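PDB 2EG4: probable thiosulfate sulfurtransferase from Thermus thermophilus, which probably transfers sulfur from thiosulfate to cyanide and binds a zinc ion. Local coordinates for residues Pro4-Val10 / Gly59-Pro63. Sequence-based numbering, arbitrary orientation.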
loop_
_atom_site.group_PDB
_atom_site.type_symbol
_atom_site.label_atom_id
_atom_site.label_comp_id
_atom_site.label_asym_id
_atom_site.label_seq_id
_atom_site.Cartn_x
_atom_site.Cartn_y
_atom_site.Cartn_z
ATOM N N PRO A 4 3.625 -7.350 18.438
ATOM C CA PRO A 4 2.475 -8.104 18.938
ATOM C C PRO A 4 2.896 -9.569 19.129
ATOM O O PRO A 4 3.897 -10.013 18.578
ATOM C CB PRO A 4 1.446 -7.937 17.821
ATOM C CG PRO A 4 2.312 -7.854 16.576
ATOM C CD PRO A 4 3.413 -6.914 17.041
ATOM N N GLU A 5 2.124 -10.335 19.888
ATOM C CA GLU A 5 2.475 -11.732 20.130
ATOM C C GLU A 5 2.280 -12.695 18.969
ATOM O O GLU A 5 1.317 -12.582 18.202
ATOM C CB GLU A 5 1.686 -12.279 21.324
ATOM C CG GLU A 5 1.862 -11.466 22.567
ATOM C CD GLU A 5 3.333 -11.286 22.907
ATOM O OE1 GLU A 5 4.006 -12.311 23.137
ATOM O OE2 GLU A 5 3.789 -10.118 22.925
ATOM N N ASP A 6 3.207 -13.642 18.861
ATOM C CA ASP A 6 3.174 -14.710 17.857
ATOM C C ASP A 6 2.968 -14.204 16.448
ATOM O O ASP A 6 2.181 -14.769 15.678
ATOM C CB ASP A 6 2.056 -15.702 18.178
ATOM C CG ASP A 6 2.090 -16.170 19.617
ATOM O OD1 ASP A 6 3.119 -16.752 20.030
ATOM O OD2 ASP A 6 1.084 -15.951 20.331
ATOM N N ALA A 7 3.683 -13.148 16.102
ATOM C CA ALA A 7 3.531 -12.585 14.778
ATOM C C ALA A 7 4.292 -13.354 13.728
ATOM O O ALA A 7 5.266 -14.058 14.018
ATOM C CB ALA A 7 3.985 -11.138 14.783
ATOM N N VAL A 8 3.810 -13.255 12.491
ATOM C CA VAL A 8 4.530 -13.848 11.386
ATOM C C VAL A 8 5.214 -12.606 10.841
ATOM O O VAL A 8 4.582 -11.554 10.671
ATOM C CB VAL A 8 3.611 -14.445 10.307
ATOM C CG1 VAL A 8 4.443 -14.835 9.084
ATOM C CG2 VAL A 8 2.920 -15.698 10.860
ATOM N N LEU A 9 6.507 -12.726 10.592
ATOM C CA LEU A 9 7.279 -11.605 10.080
ATOM C C LEU A 9 7.407 -11.674 8.558
ATOM O O LEU A 9 7.634 -12.735 7.998
ATOM C CB LEU A 9 8.676 -11.645 10.708
ATOM C CG LEU A 9 8.669 -11.475 12.224
ATOM C CD1 LEU A 9 10.032 -11.865 12.815
ATOM C CD2 LEU A 9 8.320 -10.057 12.554
ATOM N N VAL A 10 7.249 -10.520 7.906
ATOM C CA VAL A 10 7.374 -10.399 6.450
ATOM C C VAL A 10 8.380 -9.283 6.164
ATOM O O VAL A 10 8.207 -8.157 6.594
ATOM C CB VAL A 10 6.013 -10.067 5.798
ATOM C CG1 VAL A 10 6.185 -9.786 4.287
ATOM C CG2 VAL A 10 5.070 -11.257 6.036
ATOM N N GLY A 59 2.169 -19.167 4.685
ATOM C CA GLY A 59 1.837 -19.509 6.058
ATOM C C GLY A 59 1.551 -18.273 6.888
ATOM O O GLY A 59 1.960 -18.179 8.050
ATOM N N LEU A 60 0.846 -17.317 6.284
ATOM C CA LEU A 60 0.495 -16.075 6.946
ATOM C C LEU A 60 -0.764 -16.224 7.779
ATOM O O LEU A 60 -1.650 -17.033 7.465
ATOM C CB LEU A 60 0.287 -14.960 5.924
ATOM C CG LEU A 60 1.435 -14.602 4.991
ATOM C CD1 LEU A 60 1.063 -13.362 4.177
ATOM C CD2 LEU A 60 2.682 -14.330 5.828
ATOM N N ARG A 61 -0.829 -15.431 8.839
ATOM C CA ARG A 61 -1.949 -15.408 9.771
ATOM C C ARG A 61 -1.729 -14.191 10.659
ATOM O O ARG A 61 -0.583 -13.787 10.877
ATOM C CB ARG A 61 -1.946 -16.666 10.629
ATOM C CG ARG A 61 -0.611 -16.912 11.305
ATOM C CD ARG A 61 -0.702 -17.966 12.388
ATOM N NE ARG A 61 0.570 -18.116 13.091
ATOM C CZ ARG A 61 1.169 -17.140 13.766
ATOM N NH1 ARG A 61 0.611 -15.935 13.835
ATOM N NH2 ARG A 61 2.333 -17.367 14.366
ATOM N N SER A 62 -2.806 -13.598 11.163
ATOM C CA SER A 62 -2.674 -12.432 12.032
ATOM C C SER A 62 -2.029 -12.816 13.359
ATOM O O SER A 62 -2.299 -13.890 13.909
ATOM C CB SER A 62 -4.029 -11.808 12.323
ATOM O OG SER A 62 -4.640 -11.329 11.148
ATOM N N PRO A 63 -1.181 -11.934 13.908
ATOM C CA PRO A 63 -0.816 -10.632 13.346
ATOM C C PRO A 63 0.422 -10.776 12.476
ATOM O O PRO A 63 1.231 -11.688 12.672
ATOM C CB PRO A 63 -0.530 -9.804 14.591
ATOM C CG PRO A 63 0.191 -10.808 15.447
ATOM C CD PRO A 63 -0.642 -12.081 15.275
HETATM O O HOH W 1 -0.868 -15.746 15.892
#
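Val8 and Pro63 join the first and third strands of the parallel sheet just where the two strands begin. Val8 N donates to Pro63 O at 3.0 Å, in the carbonyl plane and fairly straight. The same oxygen receives a CA-H...O contact from Ala7 CA. Backbone hydrogen bonds from Val8 and Val10 to Val65 of strand 64-67 continue the pairing.

The Arg61 guanidinium grips the loop before strand 8-11 end-on, with Asp6 O at its edge and nearly in its plane. Its NH1 lies 2.7 Å and its NH2 2.9 Å from Asp6 O, and both donate to that single oxygen. The NH1 bond runs nearly along the C=O axis. The NH2 donor stands above the carbonyl plane, 45° out of it. Water 1 also donates to Asp6 O and to Ser62 O, which links the two backbones a second time. The side chain of Arg61 is extended from CG to NE, and this carries the guanidinium across to Asp6. Val8 CG2 sits over the centre of one guanidinium face, 3.7 Å from Arg61 CZ.

In the rhodanese-like domain the strand order is 2-1-3-4, and helix 41-57 lies in the connection between strands 8-11 and 64-67. Gly59 ends that helix in a Schellman motif with positive phi. Leu60 follows, and its CD2 branch meets Val8 CG1 at 3.7 Å, the side chains crossing at about a right angle. With CG1 anti to the backbone N (chi1 171°), that methyl faces Leu60, and CG2, beside the N, is the one over Arg61. Leu60 CD2 also touches Val10 CG2.

The peptide bond before Pro63 is cis. The Pro63 ring packs against the loop before strand 8-11; it and the Pro4 ring slide past each other in opposite directions, Pro63 CG lying 3.8 Å from Pro4 CG and 3.9 Å from Ala7 CB.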